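Local coordinates for protein S12 family peptidase (Streptomyces sp. 82F2, PDB 3WWX) that probably hydrolyses amide bonds with D-stereospecificity, as an S12 family peptidase related to the serine beta-lactamases, at residues H7-E15 and A29-A40; T135-A143 and T161-V169. All coordinates share one frame; numbering follows the deposited sequence.

Contact 1 (H7-E15 and A29-A40); sequences HAATQQALE and ARDGRDRWTGTA
The His7 and Trp36 side chains run antiparallel alongside one another in an offset stack, the imidazole and the five-membered ring lying 4.5 Å apart between centroids with their planes at 14°. Each CB sits over the other residue's ring: His7 CB lies 3.4 Å from the centroid of the Trp36 five-membered ring, almost on its normal, while Trp36 CB lies over the imidazole. With its CG anti to the backbone N (chi1 165°), Trp36 sends the indole along the helix, where Thr10 CG2 meets its six-membered ring. Glu341, from helix 334-343, is hydrogen-bonded through OE2 to both His7 ND1 and Thr10 OG1. On the other face of the indole lies Gly38 N. Beyond, Leu14 CD1 rests 3.5 Å from Gly38 O. The solvent side is looser and polar. Gln11, bent at chi2 (63°), turns its amide steeply to the indole and gives a nearly straight bond from NE2 to Thr39 O (2.9 Å), which it meets from above the carbonyl plane. Its OE1 takes two waters, one accepting from Trp36 NE1 and the other from Thr39 N. Together these contacts lay the N-terminal helix 8-19 against the edge hairpin of the antiparallel sheet, as in the alpha/beta domain of the serine beta-lactamase fold.

Contact 2 (T135-A143 and T161-V169); sequences TPKQLVAVA and TNFVLAGMV
Val140 is a knob of helix 136-144 set in a hole of helix 160-174 formed by Thr161, Val164, Leu165 and Met168. Apolar contacts through its CG2 branch dominate: this methyl lies 3.7 Å from Leu165 CD2, the two side chains crossing at about a right angle, 3.8 Å from Met168 SD and 4.0 Å from Val164 CG1. A chi1 of 172° puts Val140 CG1 anti to the backbone N and leaves CG2 as the branch that enters the hole. The two methyls of Val164 divide the neighbouring surface, CG1 against Pro136 CB at 3.8 Å and CG2 against Leu139 CD1. Pro136 CB also meets Met168 CG, closing the row at the first turn of its helix.

The polar groups find their partners away from the interface. Thr135 caps helix 136-144, its OG1 accepting from Gln138 N at 3.0 Å. At the other end of the contact, Ala143 CB touches Thr161 OG1 at 3.7 Å, but that hydroxyl is hydrogen-bonded to Tyr109 O and Tyr111 N in a nearby loop. No hydrogen bond joins the two segments, which run at 141° to each other. Their association therefore rests on the shape fit of aliphatic groups and a thioether, with the buried threonine hydroxyl satisfied by the loop.

In the fold
Contact 1 comes first in the sequence and contact 2 follows; the molecule's centre lies between them, with the contact centres 37 Å apart and nearest atoms about 24 Å apart. They share no helix or strand. Contact 1 joins helix 8-19 to strands 24-31 and 36-41 at one edge of the eight-stranded antiparallel sheet, whereas contact 2 pairs helices 136-144 and 160-174 in the helical part of the molecule. The bound octane 1,8-diamine is about 13 Å from the Leu139 side chain. The separation is consistent with the beta-lactamase fold, in which an alpha/beta part and a mainly helical part form one unit.

Contact 1 (H7-E15 and A29-A40)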
loop_
_atom_site.group_PDB
_atom_site.type_symbol
_atom_site.label_atom_id
_atom_site.label_comp_id
_atom_site.label_asym_id
_atom_site.label_seq_id
_atom_site.Cartn_x
_atom_site.Cartn_y
_atom_site.Cartn_z
ATOM N N HIS A 7 14.498 -5.595 21.066
ATOM C CA HIS A 7 14.062 -4.563 20.106
ATOM C C HIS A 7 13.945 -3.173 20.718
ATOM O O HIS A 7 13.085 -2.376 20.361
ATOM C CB HIS A 7 12.794 -5.041 19.411
ATOM C CG HIS A 7 13.002 -6.263 18.567
ATOM N ND1 HIS A 7 13.109 -6.209 17.195
ATOM C CD2 HIS A 7 13.153 -7.566 18.902
ATOM C CE1 HIS A 7 13.285 -7.427 16.718
ATOM N NE2 HIS A 7 13.321 -8.272 17.735
ATOM N N ALA A 8 14.874 -2.846 21.610
ATOM C CA ALA A 8 14.748 -1.633 22.418
ATOM C C ALA A 8 14.722 -0.332 21.613
ATOM O O ALA A 8 13.976 0.581 21.941
ATOM C CB ALA A 8 15.870 -1.580 23.485
ATOM N N ALA A 9 15.532 -0.231 20.562
ATOM C CA ALA A 9 15.547 0.970 19.740
ATOM C C ALA A 9 14.187 1.147 19.070
ATOM O O ALA A 9 13.695 2.269 18.912
ATOM C CB ALA A 9 16.638 0.883 18.702
ATOM N N THR A 10 13.589 0.036 18.662
ATOM C CA THR A 10 12.307 0.118 17.963
ATOM C C THR A 10 11.218 0.575 18.928
ATOM O O THR A 10 10.390 1.407 18.568
ATOM C CB THR A 10 11.972 -1.205 17.324
ATOM O OG1 THR A 10 13.132 -1.664 16.624
ATOM C CG2 THR A 10 10.802 -1.048 16.324
ATOM N N GLN A 11 11.237 0.050 20.144
ATOM C CA GLN A 11 10.340 0.513 21.210
ATOM C C GLN A 11 10.493 2.018 21.430
ATOM O O GLN A 11 9.509 2.759 21.505
ATOM C CB GLN A 11 10.629 -0.251 22.499
ATOM C CG GLN A 11 9.728 0.146 23.668
ATOM C CD GLN A 11 8.262 -0.159 23.402
ATOM O OE1 GLN A 11 7.915 -1.268 22.982
ATOM N NE2 GLN A 11 7.391 0.813 23.678
ATOM N N GLN A 12 11.733 2.485 21.499
ATOM C CA GLN A 12 12.012 3.901 21.650
ATOM C C GLN A 12 11.396 4.719 20.516
ATOM O O GLN A 12 10.886 5.819 20.723
ATOM C CB GLN A 12 13.533 4.086 21.672
ATOM C CG GLN A 12 14.074 5.290 22.378
ATOM C CD GLN A 12 15.575 5.148 22.609
ATOM O OE1 GLN A 12 16.038 4.110 23.081
ATOM N NE2 GLN A 12 16.339 6.173 22.244
ATOM N N ALA A 13 11.449 4.179 19.295
ATOM C CA ALA A 13 10.936 4.878 18.125
ATOM C C ALA A 13 9.402 4.963 18.157
ATOM O O ALA A 13 8.828 5.945 17.715
ATOM C CB ALA A 13 11.415 4.198 16.839
ATOM N N LEU A 14 8.762 3.944 18.702
ATOM C CA LEU A 14 7.319 4.012 18.921
ATOM C C LEU A 14 6.995 5.107 19.935
ATOM O O LEU A 14 6.042 5.881 19.750
ATOM C CB LEU A 14 6.769 2.687 19.428
ATOM C CG LEU A 14 6.895 1.474 18.490
ATOM C CD1 LEU A 14 6.323 0.243 19.124
ATOM C CD2 LEU A 14 6.218 1.759 17.148
ATOM N N GLU A 15 7.775 5.154 21.019
ATOM C CA GLU A 15 7.576 6.201 22.015
ATOM C C GLU A 15 7.788 7.599 21.425
ATOM O O GLU A 15 7.052 8.540 21.745
ATOM C CB GLU A 15 8.510 5.992 23.206
ATOM C CG GLU A 15 8.330 4.681 23.933
ATOM C CD GLU A 15 7.042 4.571 24.701
ATOM O OE1 GLU A 15 6.286 5.568 24.762
ATOM O OE2 GLU A 15 6.780 3.474 25.255
ATOM N N ALA A 29 8.143 -7.171 14.931
ATOM C CA ALA A 29 9.343 -7.423 14.148
ATOM C C ALA A 29 9.816 -8.834 14.399
ATOM O O ALA A 29 9.479 -9.446 15.407
ATOM C CB ALA A 29 10.438 -6.432 14.509
ATOM N N ARG A 30 10.589 -9.350 13.469
ATOM C CA ARG A 30 11.154 -10.687 13.610
ATOM C C ARG A 30 12.483 -10.684 12.889
ATOM O O ARG A 30 12.550 -10.650 11.659
ATOM C CB ARG A 30 10.188 -11.748 13.059
ATOM C CG ARG A 30 10.636 -13.172 13.252
ATOM C CD ARG A 30 9.478 -14.094 12.873
ATOM N NE ARG A 30 9.800 -15.492 13.077
ATOM C CZ ARG A 30 9.684 -16.440 12.154
ATOM N NH1 ARG A 30 9.236 -16.159 10.938
ATOM N NH2 ARG A 30 10.015 -17.686 12.464
ATOM N N ASP A 31 13.548 -10.699 13.688
ATOM C CA ASP A 31 14.913 -10.623 13.185
ATOM C C ASP A 31 15.490 -12.042 13.190
ATOM O O ASP A 31 15.922 -12.554 14.215
ATOM C CB ASP A 31 15.705 -9.634 14.039
ATOM C CG ASP A 31 17.069 -9.321 13.466
ATOM O OD1 ASP A 31 17.699 -10.256 12.929
ATOM O OD2 ASP A 31 17.524 -8.145 13.538
ATOM N N GLY A 32 15.459 -12.676 12.025
ATOM C CA GLY A 32 15.847 -14.077 11.901
ATOM C C GLY A 32 14.687 -14.954 12.356
ATOM O O GLY A 32 14.003 -15.560 11.521
ATOM N N ARG A 33 14.481 -15.000 13.675
ATOM C CA ARG A 33 13.387 -15.720 14.323
ATOM C C ARG A 33 12.990 -14.929 15.563
ATOM O O ARG A 33 13.655 -13.961 15.925
ATOM C CB ARG A 33 13.819 -17.124 14.736
ATOM C CG ARG A 33 13.984 -18.091 13.561
ATOM C CD ARG A 33 14.297 -19.516 14.044
ATOM N NE ARG A 33 13.163 -20.079 14.768
ATOM C CZ ARG A 33 12.076 -20.580 14.183
ATOM N NH1 ARG A 33 11.974 -20.608 12.859
ATOM N NH2 ARG A 33 11.084 -21.058 14.924
ATOM N N ASP A 34 11.892 -15.342 16.187
ATOM C CA ASP A 34 11.455 -14.811 17.496
ATOM C C ASP A 34 10.771 -13.444 17.380
ATOM O O ASP A 34 11.395 -12.401 17.502
ATOM C CB ASP A 34 12.616 -14.771 18.499
ATOM C CG ASP A 34 13.287 -16.123 18.641
ATOM O OD1 ASP A 34 12.570 -17.106 18.927
ATOM O OD2 ASP A 34 14.511 -16.209 18.405
ATOM N N ARG A 35 9.464 -13.490 17.146
ATOM C CA ARG A 35 8.676 -12.286 16.885
ATOM C C ARG A 35 8.494 -11.423 18.136
ATOM O O ARG A 35 8.036 -11.915 19.164
ATOM C CB ARG A 35 7.317 -12.691 16.308
ATOM C CG ARG A 35 6.453 -11.524 15.779
ATOM C CD ARG A 35 5.250 -12.071 15.003
ATOM N NE ARG A 35 4.526 -13.076 15.785
ATOM C CZ ARG A 35 3.509 -12.832 16.616
ATOM N NH1 ARG A 35 3.021 -11.601 16.783
ATOM N NH2 ARG A 35 2.956 -13.841 17.279
ATOM N N TRP A 36 8.831 -10.137 18.011
ATOM C CA TRP A 36 8.687 -9.123 19.051
ATOM C C TRP A 36 7.473 -8.248 18.762
ATOM O O TRP A 36 7.186 -7.966 17.600
ATOM C CB TRP A 36 9.921 -8.235 19.062
ATOM C CG TRP A 36 9.780 -6.937 19.819
ATOM C CD1 TRP A 36 9.976 -6.741 21.164
ATOM C CD2 TRP A 36 9.444 -5.652 19.279
ATOM N NE1 TRP A 36 9.774 -5.429 21.485
ATOM C CE2 TRP A 36 9.459 -4.730 20.347
ATOM C CE3 TRP A 36 9.139 -5.187 17.993
ATOM C CZ2 TRP A 36 9.170 -3.386 20.172
ATOM C CZ3 TRP A 36 8.853 -3.849 17.825
ATOM C CH2 TRP A 36 8.872 -2.963 18.905
ATOM N N THR A 37 6.782 -7.819 19.819
ATOM C CA THR A 37 5.630 -6.932 19.710
ATOM C C THR A 37 5.835 -5.751 20.645
ATOM O O THR A 37 6.192 -5.914 21.823
ATOM C CB THR A 37 4.332 -7.650 20.088
ATOM O OG1 THR A 37 4.081 -8.747 19.206
ATOM C CG2 THR A 37 3.137 -6.685 20.031
ATOM N N GLY A 38 5.620 -4.554 20.125
ATOM C CA GLY A 38 5.755 -3.343 20.902
ATOM C C GLY A 38 4.601 -2.387 20.692
ATOM O O GLY A 38 4.033 -2.306 19.597
ATOM N N THR A 39 4.251 -1.657 21.749
ATOM C CA THR A 39 3.245 -0.613 21.689
ATOM C C THR A 39 3.699 0.597 22.471
ATOM O O THR A 39 4.484 0.461 23.426
ATOM C CB THR A 39 1.896 -1.074 22.282
ATOM O OG1 THR A 39 2.104 -1.557 23.617
ATOM C CG2 THR A 39 1.284 -2.180 21.454
ATOM N N ALA A 40 3.191 1.758 22.091
ATOM C CA ALA A 40 3.328 2.976 22.882
ATOM C C ALA A 40 2.026 3.761 22.801
ATOM O O ALA A 40 1.258 3.634 21.831
ATOM C CB ALA A 40 4.491 3.808 22.410
HETATM O O HOH W 1 13.536 -10.881 16.570
HETATM O O HOH W 2 5.692 -2.481 24.265
HETATM O O HOH W 3 9.381 -3.494 23.853
#

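Contact 2 (T135-A143 and T161-V169)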
loop_
_atom_site.group_PDB
_atom_site.type_symbol
_atom_site.label_atom_id
_atom_site.label_comp_id
_atom_site.label_asym_id
_atom_site.label_seq_id
_atom_site.Cartn_x
_atom_site.Cartn_y
_atom_site.Cartn_z
ATOM N N THR A 135 -17.231 3.009 -7.418
ATOM C CA THR A 135 -16.824 1.906 -8.274
ATOM C C THR A 135 -15.447 2.170 -8.857
ATOM O O THR A 135 -15.029 3.309 -9.007
ATOM C CB THR A 135 -17.793 1.698 -9.435
ATOM O OG1 THR A 135 -17.782 2.851 -10.279
ATOM C CG2 THR A 135 -19.205 1.435 -8.921
ATOM N N PRO A 136 -14.708 1.110 -9.189
ATOM C CA PRO A 136 -13.425 1.341 -9.855
ATOM C C PRO A 136 -13.586 2.196 -11.105
ATOM O O PRO A 136 -12.789 3.107 -11.314
ATOM C CB PRO A 136 -12.924 -0.064 -10.168
ATOM C CG PRO A 136 -13.534 -0.908 -9.034
ATOM C CD PRO A 136 -14.906 -0.299 -8.810
ATOM N N LYS A 137 -14.604 1.955 -11.921
ATOM C CA LYS A 137 -14.762 2.763 -13.124
ATOM C C LYS A 137 -15.054 4.226 -12.783
ATOM O O LYS A 137 -14.634 5.126 -13.518
ATOM C CB LYS A 137 -15.828 2.167 -14.065
ATOM C CG LYS A 137 -17.183 1.979 -13.439
ATOM C CD LYS A 137 -18.163 1.295 -14.420
ATOM C CE LYS A 137 -19.540 1.105 -13.783
ATOM N NZ LYS A 137 -20.570 0.652 -14.761
ATOM N N GLN A 138 -15.742 4.483 -11.673
ATOM C CA GLN A 138 -15.961 5.871 -11.255
ATOM C C GLN A 138 -14.653 6.554 -10.871
ATOM O O GLN A 138 -14.427 7.724 -11.202
ATOM C CB GLN A 138 -16.966 5.965 -10.105
ATOM C CG GLN A 138 -17.217 7.395 -9.609
ATOM C CD GLN A 138 -17.926 8.250 -10.623
ATOM O OE1 GLN A 138 -19.143 8.162 -10.767
ATOM N NE2 GLN A 138 -17.176 9.072 -11.342
ATOM N N LEU A 139 -13.782 5.857 -10.153
ATOM C CA LEU A 139 -12.489 6.426 -9.799
ATOM C C LEU A 139 -11.658 6.730 -11.047
ATOM O O LEU A 139 -11.015 7.764 -11.142
ATOM C CB LEU A 139 -11.749 5.470 -8.866
ATOM C CG LEU A 139 -12.438 5.239 -7.510
ATOM C CD1 LEU A 139 -11.653 4.205 -6.719
ATOM C CD2 LEU A 139 -12.605 6.537 -6.709
ATOM N N VAL A 140 -11.635 5.814 -12.001
ATOM C CA VAL A 140 -10.890 6.044 -13.231
ATOM C C VAL A 140 -11.511 7.234 -13.982
ATOM O O VAL A 140 -10.785 8.088 -14.511
ATOM C CB VAL A 140 -10.847 4.772 -14.086
ATOM C CG1 VAL A 140 -10.243 5.053 -15.446
ATOM C CG2 VAL A 140 -10.072 3.659 -13.359
ATOM N N ALA A 141 -12.834 7.324 -14.012
ATOM C CA ALA A 141 -13.486 8.459 -14.685
ATOM C C ALA A 141 -13.017 9.789 -14.122
ATOM O O ALA A 141 -12.792 10.751 -14.881
ATOM C CB ALA A 141 -15.007 8.369 -14.559
ATOM N N VAL A 142 -12.873 9.868 -12.805
ATOM C CA VAL A 142 -12.404 11.087 -12.178
ATOM C C VAL A 142 -11.055 11.510 -12.784
ATOM O O VAL A 142 -10.834 12.682 -13.114
ATOM C CB VAL A 142 -12.290 10.907 -10.644
ATOM C CG1 VAL A 142 -11.511 12.035 -9.998
ATOM C CG2 VAL A 142 -13.663 10.809 -10.018
ATOM N N ALA A 143 -10.148 10.561 -12.930
ATOM C CA ALA A 143 -8.836 10.836 -13.504
ATOM C C ALA A 143 -8.873 11.211 -14.969
ATOM O O ALA A 143 -8.059 12.014 -15.418
ATOM C CB ALA A 143 -7.912 9.625 -13.287
ATOM N N THR A 161 -4.570 5.767 -9.376
ATOM C CA THR A 161 -5.337 5.272 -10.519
ATOM C C THR A 161 -4.656 4.060 -11.123
ATOM O O THR A 161 -5.320 3.147 -11.622
ATOM C CB THR A 161 -5.471 6.343 -11.604
ATOM O OG1 THR A 161 -5.792 7.588 -10.977
ATOM C CG2 THR A 161 -6.585 5.970 -12.582
ATOM N N ASN A 162 -3.338 4.018 -11.056
ATOM C CA ASN A 162 -2.612 2.893 -11.630
ATOM C C ASN A 162 -3.049 1.580 -11.038
ATOM O O ASN A 162 -3.170 0.599 -11.775
ATOM C CB ASN A 162 -1.120 3.054 -11.427
ATOM C CG ASN A 162 -0.518 4.053 -12.383
ATOM O OD1 ASN A 162 -0.978 4.175 -13.520
ATOM N ND2 ASN A 162 0.508 4.755 -11.949
ATOM N N PHE A 163 -3.300 1.546 -9.730
ATOM C CA PHE A 163 -3.659 0.286 -9.081
ATOM C C PHE A 163 -5.145 0.000 -9.088
ATOM O O PHE A 163 -5.527 -1.162 -9.049
ATOM C CB PHE A 163 -3.014 0.166 -7.708
ATOM C CG PHE A 163 -1.584 -0.307 -7.804
ATOM C CD1 PHE A 163 -0.590 0.543 -8.280
ATOM C CD2 PHE A 163 -1.237 -1.598 -7.465
ATOM C CE1 PHE A 163 0.707 0.113 -8.435
ATOM C CE2 PHE A 163 0.079 -2.029 -7.609
ATOM C CZ PHE A 163 1.050 -1.171 -8.090
ATOM N N VAL A 164 -5.992 1.018 -9.206
ATOM C CA VAL A 164 -7.389 0.758 -9.534
ATOM C C VAL A 164 -7.500 0.088 -10.918
ATOM O O VAL A 164 -8.221 -0.905 -11.073
ATOM C CB VAL A 164 -8.227 2.040 -9.431
ATOM C CG1 VAL A 164 -9.661 1.788 -9.861
ATOM C CG2 VAL A 164 -8.184 2.555 -7.999
ATOM N N LEU A 165 -6.792 0.610 -11.909
ATOM C CA LEU A 165 -6.717 -0.032 -13.225
ATOM C C LEU A 165 -6.160 -1.453 -13.108
ATOM O O LEU A 165 -6.695 -2.382 -13.713
ATOM C CB LEU A 165 -5.856 0.813 -14.158
ATOM C CG LEU A 165 -6.531 2.119 -14.580
ATOM C CD1 LEU A 165 -5.545 3.069 -15.161
ATOM C CD2 LEU A 165 -7.685 1.838 -15.556
ATOM N N ALA A 166 -5.104 -1.645 -12.319
ATOM C CA ALA A 166 -4.525 -2.978 -12.177
ATOM C C ALA A 166 -5.567 -3.965 -11.632
ATOM O O ALA A 166 -5.642 -5.120 -12.076
ATOM C CB ALA A 166 -3.312 -2.921 -11.286
ATOM N N GLY A 167 -6.377 -3.538 -10.668
ATOM C CA GLY A 167 -7.459 -4.354 -10.166
ATOM C C GLY A 167 -8.456 -4.704 -11.258
ATOM O O GLY A 167 -8.963 -5.822 -11.317
ATOM N N MET A 168 -8.768 -3.737 -12.105
ATOM C CA MET A 168 -9.695 -3.984 -13.205
ATOM C C MET A 168 -9.114 -5.019 -14.178
ATOM O O MET A 168 -9.866 -5.851 -14.722
ATOM C CB MET A 168 -10.026 -2.671 -13.918
ATOM C CG MET A 168 -10.859 -1.760 -13.058
ATOM S SD MET A 168 -10.969 -0.064 -13.679
ATOM C CE MET A 168 -11.909 -0.322 -15.148
ATOM N N VAL A 169 -7.803 -4.999 -14.378
ATOM C CA VAL A 169 -7.151 -5.981 -15.263
ATOM C C VAL A 169 -7.294 -7.365 -14.644
ATOM O O VAL A 169 -7.594 -8.340 -15.338
ATOM C CB VAL A 169 -5.680 -5.640 -15.512
ATOM C CG1 VAL A 169 -4.972 -6.763 -16.270
ATOM C CG2 VAL A 169 -5.552 -4.326 -16.254
#